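Local coordinates for protein Baccell_00875 (Bacteroides cellulosilyticus DSM 14838, PDB 5NO8) that probably acts as a polysaccharide lyase that removes L-rhamnose caps, linked to glucuronic acid, from complex arabinogalactan proteins, at residues R350-M355 with M367-E372; G653-A658 with P675-Q680. All blocks are in the same frame, centred on the assembly; numbering follows the deposited sequence.

Interaction 1 (R350-M355 with M367-E372)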
ATOM      1  N   ARG A 350      15.462  -6.019 -21.017  1.00 18.04           N
ATOM      2  CA  ARG A 350      16.300  -5.848 -22.197  1.00 19.31           C
ATOM      3  C   ARG A 350      15.799  -6.622 -23.409  1.00 18.11           C
ATOM      4  O   ARG A 350      15.718  -6.066 -24.513  1.00 21.95           O
ATOM      5  CB  ARG A 350      17.756  -6.231 -21.897  1.00 19.91           C
ATOM      6  CG  ARG A 350      18.697  -5.961 -23.075  1.00 21.93           C
ATOM      7  CD  ARG A 350      20.127  -6.315 -22.748  1.00 22.95           C
ATOM      8  NE  ARG A 350      20.345  -7.738 -22.510  1.00 23.32           N
ATOM      9  CZ  ARG A 350      20.384  -8.693 -23.448  1.00 25.78           C
ATOM     10  NH1 ARG A 350      20.189  -8.440 -24.742  1.00 27.09           N
ATOM     11  NH2 ARG A 350      20.623  -9.940 -23.079  1.00 26.70           N
ATOM     12  N   THR A 351      15.475  -7.891 -23.235  1.00 18.18           N
ATOM     13  CA  THR A 351      15.152  -8.755 -24.371  1.00 18.42           C
ATOM     14  C   THR A 351      13.715  -8.700 -24.888  1.00 18.80           C
ATOM     15  O   THR A 351      13.464  -9.134 -25.994  1.00 18.86           O
ATOM     16  CB  THR A 351      15.526 -10.218 -24.101  1.00 20.19           C
ATOM     17  OG1 THR A 351      14.733 -10.761 -23.037  1.00 20.00           O
ATOM     18  CG2 THR A 351      17.012 -10.312 -23.794  1.00 19.70           C
ATOM     19  N   ARG A 352      12.784  -8.189 -24.079  1.00 18.99           N
ATOM     20  CA  ARG A 352      11.355  -8.171 -24.419  1.00 20.40           C
ATOM     21  C   ARG A 352      10.724  -6.785 -24.338  1.00 19.72           C
ATOM     22  O   ARG A 352       9.741  -6.544 -25.027  1.00 19.32           O
ATOM     23  CB  ARG A 352      10.551  -9.124 -23.501  1.00 22.68           C
ATOM     24  CG  ARG A 352      10.993 -10.583 -23.496  1.00 26.41           C
ATOM     25  CD  ARG A 352      10.871 -11.236 -24.873  1.00 30.75           C
ATOM     26  NE  ARG A 352       9.489 -11.480 -25.298  1.00 37.08           N
ATOM     27  CZ  ARG A 352       8.767 -10.761 -26.180  1.00 42.25           C
ATOM     28  NH1 ARG A 352       9.228  -9.653 -26.771  1.00 49.49           N
ATOM     29  NH2 ARG A 352       7.527 -11.150 -26.472  1.00 41.75           N
ATOM     30  N   GLN A 353      11.238  -5.885 -23.502  1.00 18.14           N
ATOM     31  CA  GLN A 353      10.545  -4.610 -23.271  1.00 18.10           C
ATOM     32  C   GLN A 353      11.263  -3.395 -23.859  1.00 19.53           C
ATOM     33  O   GLN A 353      10.802  -2.277 -23.665  1.00 20.70           O
ATOM     34  CB  GLN A 353      10.257  -4.396 -21.776  1.00 17.29           C
ATOM     35  CG  GLN A 353       9.467  -5.543 -21.143  1.00 16.75           C
ATOM     36  CD  GLN A 353       8.799  -5.213 -19.816  1.00 17.51           C
ATOM     37  OE1 GLN A 353       8.657  -6.106 -18.967  1.00 17.96           O
ATOM     38  NE2 GLN A 353       8.324  -3.961 -19.646  1.00 15.16           N
ATOM     39  N   GLN A 354      12.376  -3.593 -24.566  1.00 19.32           N
ATOM     40  CA  GLN A 354      13.018  -2.491 -25.294  1.00 19.33           C
ATOM     41  C   GLN A 354      12.574  -2.529 -26.761  1.00 19.96           C
ATOM     42  O   GLN A 354      12.679  -3.549 -27.428  1.00 20.15           O
ATOM     43  CB  GLN A 354      14.550  -2.523 -25.181  1.00 19.72           C
ATOM     44  CG  GLN A 354      15.214  -1.239 -25.734  1.00 19.33           C
ATOM     45  CD  GLN A 354      16.680  -1.098 -25.388  1.00 19.88           C
ATOM     46  OE1 GLN A 354      17.187   0.020 -25.134  1.00 21.98           O
ATOM     47  NE2 GLN A 354      17.365  -2.227 -25.297  1.00 18.22           N
ATOM     48  N   MET A 355      12.055  -1.402 -27.250  1.00 22.03           N
ATOM     49  CA  MET A 355      11.718  -1.256 -28.667  1.00 23.50           C
ATOM     50  C   MET A 355      13.009  -1.370 -29.494  1.00 23.91           C
ATOM     51  O   MET A 355      13.912  -0.565 -29.314  1.00 25.26           O
ATOM     52  CB  MET A 355      11.085   0.126 -28.911  1.00 25.62           C
ATOM     53  CG  MET A 355      10.702   0.422 -30.373  1.00 28.35           C
ATOM     54  SD  MET A 355       9.581  -0.782 -31.083  1.00 33.52           S
ATOM     55  CE  MET A 355       8.040  -0.326 -30.274  1.00 34.65           C
ATOM     56  N   MET A 367       9.537  -0.077 -22.563  1.00 18.27           N
ATOM     57  CA  MET A 367       8.107   0.156 -22.741  1.00 20.78           C
ATOM     58  C   MET A 367       7.229  -0.762 -21.904  1.00 20.25           C
ATOM     59  O   MET A 367       7.660  -1.799 -21.438  1.00 18.90           O
ATOM     60  CB  MET A 367       7.787   0.035 -24.213  1.00 21.25           C
ATOM     61  CG  MET A 367       8.412   1.212 -24.945  1.00 24.01           C
ATOM     62  SD  MET A 367       8.069   1.179 -26.680  1.00 26.04           S
ATOM     63  CE  MET A 367       6.290   1.407 -26.650  1.00 27.13           C
ATOM     64  N   VAL A 368       5.987  -0.331 -21.733  1.00 19.29           N
ATOM     65  CA  VAL A 368       4.949  -1.137 -21.115  1.00 19.25           C
ATOM     66  C   VAL A 368       4.811  -2.427 -21.867  1.00 18.78           C
ATOM     67  O   VAL A 368       4.895  -2.455 -23.101  1.00 18.54           O
ATOM     68  CB  VAL A 368       3.600  -0.365 -21.096  1.00 18.97           C
ATOM     69  CG1 VAL A 368       2.468  -1.232 -20.537  1.00 20.30           C
ATOM     70  CG2 VAL A 368       3.746   0.895 -20.277  1.00 18.37           C
ATOM     71  N   TYR A 369       4.583  -3.518 -21.134  1.00 17.82           N
ATOM     72  CA  TYR A 369       4.498  -4.834 -21.730  1.00 18.28           C
ATOM     73  C   TYR A 369       3.258  -5.544 -21.247  1.00 18.62           C
ATOM     74  O   TYR A 369       2.941  -5.487 -20.052  1.00 18.16           O
ATOM     75  CB  TYR A 369       5.732  -5.657 -21.328  1.00 18.27           C
ATOM     76  CG  TYR A 369       5.924  -6.959 -22.070  1.00 18.68           C
ATOM     77  CD1 TYR A 369       6.599  -6.994 -23.290  1.00 19.53           C
ATOM     78  CD2 TYR A 369       5.484  -8.167 -21.538  1.00 19.04           C
ATOM     79  CE1 TYR A 369       6.798  -8.186 -23.959  1.00 19.23           C
ATOM     80  CE2 TYR A 369       5.672  -9.369 -22.203  1.00 19.15           C
ATOM     81  CZ  TYR A 369       6.334  -9.366 -23.418  1.00 19.58           C
ATOM     82  OH  TYR A 369       6.552 -10.535 -24.078  1.00 21.16           O
ATOM     83  N   ASP A 370       2.587  -6.228 -22.168  1.00 18.74           N
ATOM     84  CA  ASP A 370       1.380  -6.973 -21.866  1.00 19.75           C
ATOM     85  C   ASP A 370       1.741  -8.419 -21.658  1.00 19.44           C
ATOM     86  O   ASP A 370       2.081  -9.126 -22.626  1.00 18.77           O
ATOM     87  CB  ASP A 370       0.360  -6.819 -23.003  1.00 22.55           C
ATOM     88  CG  ASP A 370      -0.991  -7.475 -22.686  1.00 24.51           C
ATOM     89  OD1 ASP A 370      -1.083  -8.380 -21.837  1.00 25.58           O
ATOM     90  OD2 ASP A 370      -1.989  -7.061 -23.289  1.00 28.82           O
ATOM     91  N   ASN A 371       1.675  -8.868 -20.405  1.00 19.04           N
ATOM     92  CA  ASN A 371       2.066 -10.252 -20.076  1.00 19.82           C
ATOM     93  C   ASN A 371       1.091 -11.308 -20.565  1.00 22.15           C
ATOM     94  O   ASN A 371       1.497 -12.444 -20.750  1.00 24.05           O
ATOM     95  CB  ASN A 371       2.307 -10.423 -18.581  1.00 19.80           C
ATOM     96  CG  ASN A 371       3.497  -9.611 -18.101  1.00 20.40           C
ATOM     97  OD1 ASN A 371       3.441  -8.963 -17.071  1.00 24.91           O
ATOM     98  ND2 ASN A 371       4.567  -9.645 -18.856  1.00 19.42           N
ATOM     99  N   GLU A 372      -0.172 -10.944 -20.784  1.00 22.85           N
ATOM    100  CA  GLU A 372      -1.138 -11.881 -21.404  1.00 26.09           C
ATOM    101  C   GLU A 372      -0.877 -12.096 -22.897  1.00 26.12           C
ATOM    102  O   GLU A 372      -0.954 -13.216 -23.382  1.00 27.60           O
ATOM    103  CB  GLU A 372      -2.576 -11.415 -21.178  1.00 29.00           C
ATOM    104  CG  GLU A 372      -2.978 -11.482 -19.717  1.00 32.77           C
ATOM    105  CD  GLU A 372      -4.371 -10.901 -19.413  1.00 35.48           C
ATOM    106  OE1 GLU A 372      -4.826  -9.931 -20.080  1.00 34.18           O
ATOM    107  OE2 GLU A 372      -4.992 -11.409 -18.450  1.00 38.91           O
TER

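Interaction 2 (G653-A658 with P675-Q680)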
ATOM      1  N   GLY A 653      10.911 -13.666 -15.223  1.00 13.98           N
ATOM      2  CA  GLY A 653      11.355 -12.330 -15.546  1.00 14.67           C
ATOM      3  C   GLY A 653      10.243 -11.334 -15.778  1.00 13.86           C
ATOM      4  O   GLY A 653      10.524 -10.164 -15.932  1.00 14.35           O
ATOM      5  N   LYS A 654       8.991 -11.800 -15.839  1.00 14.19           N
ATOM      6  CA  LYS A 654       7.843 -10.897 -16.005  1.00 14.71           C
ATOM      7  C   LYS A 654       7.632 -10.129 -14.694  1.00 14.30           C
ATOM      8  O   LYS A 654       8.153 -10.503 -13.629  1.00 13.77           O
ATOM      9  CB  LYS A 654       6.588 -11.676 -16.393  1.00 15.30           C
ATOM     10  CG  LYS A 654       6.621 -12.167 -17.827  1.00 16.37           C
ATOM     11  CD  LYS A 654       5.412 -13.046 -18.162  1.00 18.84           C
ATOM     12  CE  LYS A 654       5.314 -13.339 -19.658  1.00 20.20           C
ATOM     13  NZ  LYS A 654       4.081 -14.103 -19.982  1.00 22.05           N
ATOM     14  N   ALA A 655       6.863  -9.047 -14.770  1.00 13.76           N
ATOM     15  CA  ALA A 655       6.575  -8.252 -13.608  1.00 13.69           C
ATOM     16  C   ALA A 655       5.156  -7.690 -13.715  1.00 13.62           C
ATOM     17  O   ALA A 655       4.573  -7.672 -14.805  1.00 14.04           O
ATOM     18  CB  ALA A 655       7.566  -7.129 -13.465  1.00 13.33           C
ATOM     19  N   SER A 656       4.651  -7.229 -12.588  1.00 14.44           N
ATOM     20  CA  SER A 656       3.305  -6.636 -12.535  1.00 14.42           C
ATOM     21  C   SER A 656       3.323  -5.233 -11.934  1.00 14.61           C
ATOM     22  O   SER A 656       3.980  -4.990 -10.929  1.00 13.59           O
ATOM     23  CB  SER A 656       2.376  -7.538 -11.722  1.00 14.34           C
ATOM     24  OG  SER A 656       1.125  -6.893 -11.521  1.00 14.64           O
ATOM     25  N   CYS A 657       2.505  -4.344 -12.506  1.00 15.56           N
ATOM     26  CA  CYS A 657       2.410  -2.966 -12.025  1.00 15.96           C
ATOM     27  C   CYS A 657       1.630  -2.783 -10.732  1.00 15.71           C
ATOM     28  O   CYS A 657       1.747  -1.725 -10.126  1.00 16.04           O
ATOM     29  CB  CYS A 657       1.849  -2.040 -13.116  1.00 16.74           C
ATOM     30  SG  CYS A 657       0.137  -2.326 -13.519  1.00 19.82           S
ATOM     31  N   ALA A 658       0.860  -3.789 -10.298  1.00 15.47           N
ATOM     32  CA  ALA A 658       0.090  -3.689  -9.048  1.00 15.86           C
ATOM     33  C   ALA A 658      -0.568  -5.016  -8.676  1.00 14.18           C
ATOM     34  O   ALA A 658      -1.021  -5.737  -9.554  1.00 15.12           O
ATOM     35  CB  ALA A 658      -1.013  -2.640  -9.203  1.00 16.49           C
ATOM     36  N   PRO A 675      -1.957  -7.596 -15.291  1.00 18.96           N
ATOM     37  CA  PRO A 675      -1.122  -8.204 -16.316  1.00 19.58           C
ATOM     38  C   PRO A 675      -0.188  -7.277 -17.101  1.00 18.99           C
ATOM     39  O   PRO A 675       0.499  -7.778 -17.973  1.00 18.41           O
ATOM     40  CB  PRO A 675      -2.130  -8.855 -17.250  1.00 21.57           C
ATOM     41  CG  PRO A 675      -3.402  -8.158 -17.022  1.00 21.40           C
ATOM     42  CD  PRO A 675      -3.392  -7.736 -15.597  1.00 20.49           C
ATOM     43  N   TYR A 676      -0.182  -5.970 -16.832  1.00 17.22           N
ATOM     44  CA  TYR A 676       0.819  -5.087 -17.429  1.00 17.62           C
ATOM     45  C   TYR A 676       2.045  -5.009 -16.547  1.00 16.70           C
ATOM     46  O   TYR A 676       1.922  -4.812 -15.341  1.00 15.96           O
ATOM     47  CB  TYR A 676       0.325  -3.636 -17.633  1.00 17.80           C
ATOM     48  CG  TYR A 676      -0.552  -3.367 -18.850  1.00 19.59           C
ATOM     49  CD1 TYR A 676      -0.767  -4.325 -19.846  1.00 20.26           C
ATOM     50  CD2 TYR A 676      -1.151  -2.113 -19.014  1.00 20.33           C
ATOM     51  CE1 TYR A 676      -1.558  -4.046 -20.967  1.00 21.66           C
ATOM     52  CE2 TYR A 676      -1.951  -1.837 -20.126  1.00 21.11           C
ATOM     53  CZ  TYR A 676      -2.157  -2.809 -21.082  1.00 22.66           C
ATOM     54  OH  TYR A 676      -2.954  -2.566 -22.182  1.00 23.37           O
ATOM     55  N   ALA A 677       3.220  -5.103 -17.164  1.00 16.83           N
ATOM     56  CA  ALA A 677       4.433  -4.528 -16.577  1.00 16.95           C
ATOM     57  C   ALA A 677       4.500  -3.094 -17.097  1.00 17.86           C
ATOM     58  O   ALA A 677       4.563  -2.855 -18.316  1.00 18.97           O
ATOM     59  CB  ALA A 677       5.661  -5.296 -16.990  1.00 16.89           C
ATOM     60  N   ASN A 678       4.428  -2.150 -16.179  1.00 17.43           N
ATOM     61  CA  ASN A 678       4.417  -0.760 -16.517  1.00 17.84           C
ATOM     62  C   ASN A 678       5.575  -0.079 -15.808  1.00 17.38           C
ATOM     63  O   ASN A 678       6.677  -0.008 -16.368  1.00 19.20           O
ATOM     64  CB  ASN A 678       3.000  -0.190 -16.223  1.00 17.77           C
ATOM     65  CG  ASN A 678       2.842   1.230 -16.689  1.00 18.46           C
ATOM     66  OD1 ASN A 678       3.817   1.962 -16.709  1.00 19.40           O
ATOM     67  ND2 ASN A 678       1.604   1.639 -17.071  1.00 18.19           N
ATOM     68  N   ASP A 679       5.375   0.378 -14.578  1.00 16.57           N
ATOM     69  CA  ASP A 679       6.310   1.242 -13.879  1.00 16.70           C
ATOM     70  C   ASP A 679       6.968   0.651 -12.608  1.00 15.47           C
ATOM     71  O   ASP A 679       7.749   1.315 -11.937  1.00 15.40           O
ATOM     72  CB  ASP A 679       5.623   2.616 -13.565  1.00 18.29           C
ATOM     73  CG  ASP A 679       4.207   2.503 -12.970  1.00 19.76           C
ATOM     74  OD1 ASP A 679       3.496   1.461 -13.103  1.00 20.19           O
ATOM     75  OD2 ASP A 679       3.796   3.515 -12.328  1.00 21.69           O
ATOM     76  N   GLN A 680       6.647  -0.600 -12.294  1.00 14.09           N
ATOM     77  CA  GLN A 680       7.048  -1.252 -11.046  1.00 14.74           C
ATOM     78  C   GLN A 680       8.539  -1.487 -10.880  1.00 14.58           C
ATOM     79  O   GLN A 680       8.960  -1.802  -9.775  1.00 13.69           O
ATOM     80  CB  GLN A 680       6.323  -2.608 -10.837  1.00 14.53           C
ATOM     81  CG  GLN A 680       6.773  -3.733 -11.774  1.00 14.33           C
ATOM     82  CD  GLN A 680       6.570  -3.414 -13.233  1.00 15.12           C
ATOM     83  OE1 GLN A 680       7.505  -3.533 -14.101  1.00 16.74           O
ATOM     84  NE2 GLN A 680       5.362  -3.016 -13.545  1.00 12.60           N
TER
HETATM   85  O   HOH W   1       1.504   1.063 -11.088  1.00 22.46           O

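Interaction 1 (R350-M355 with M367-E372)
Q353 grips M367 twice. Its carbonyl O accepts the M367 N-H at 2.8 Å, nearly along the C=O axis, and its side chain reaches back so that NE2 donates to M367 O over 2.9 Å, the acceptor lying close to the amide plane. CG sits beside the backbone N (chi1 -56°) and the chain runs extended from there, which carries the amide to the M367 carbonyl. The other end of the amide, OE1, is taken by R345 of helix 338-352, so both polar ends of this buried group are satisfied and its rotation is fixed. An alanine here would remove the bonds to M367 O and from R345, and would probably leave the approach to the strand less firmly held. Past the amide comes Y369: Q353 CD packs 3.4 Å from Y369 CB, with amide and ring planes only 23° apart. The Y369 hydroxyl ends over one face of the R352 guanidinium, the two planes nearly perpendicular (89°); R352 NH2 is 2.7 Å from Y369 OH, yet badly angled for a hydrogen bond. M355 CE meets M367 SD at 3.9 Å, an apolar touch between the two methionines. Here, side chain and main chain of one glutamine pair with the N-H and C=O of a single residue, much as a neighbouring strand would, pinning the end of helix 338-352 to the approach of strand 369-370 in a small four-stranded antiparallel sheet.

Interaction 2 (G653-A658 with P675-Q680)
C657 and Q680 both place the first side-chain bond in the crowded position between backbone N and carbonyl carbon (chi1 68° for C657, 71° for Q680). Q680 points its CB at the opposing chain, and chi1 brings CG over so that Q680 CG is 3.2 Å from S656 O; the bend at chi2 then turns the end of the chain. C657 CB touches N678 CB at 3.8 Å, while C657 SG leans alongside Y676 CB at 4.3 Å. The aromatic end of Y676 leads away from this contact and meets the ring of Y377. One main-chain bond holds the two segments in place: C657 N donates to Y676 O over 2.9 Å, nearly along the C=O axis. It lies at the edge of the four-stranded antiparallel sheet, just before strand 659-660 and at the end of its neighbour, strand 672-677, after which the chain curls through N678 and D679 toward helix 682-692. Further along, A655 and A677 meet methyl to methyl, A655 CB to A677 CB 4.4 Å. A677 CB also rests 3.4 Å from A655 O. At the other end a water donates to C657 O and to D679 OD1, 2.9 Å from D679 OD1, but more acceptors lie within its reach than it has protons, so the two bonds need not both be made all the time. D679 OD2 is bound by Y613, the N678 amide by R395, F600 O and D388 O, and S656 OG by D674 O.

Following the chain from the N terminus, interaction 1 comes first, where helix 338-352 ends: it closes the irregular loop of eleven residues between its segments. The chain then runs through the many helices from 396 to 644 before interaction 2 closes a second, sixteen-residue loop that includes strands 664-665 and 668-669, which belong to a sheet with the N-terminal beta region. The two are in series, neither nested nor crossed. Far apart in sequence, they meet in space, centres about 10 Å apart, because strands 369-370 and 672-677 are neighbours; Y369 N probably bonds to A677 O. R345 of helix 338-352 bonds to both, at Q353 and G653.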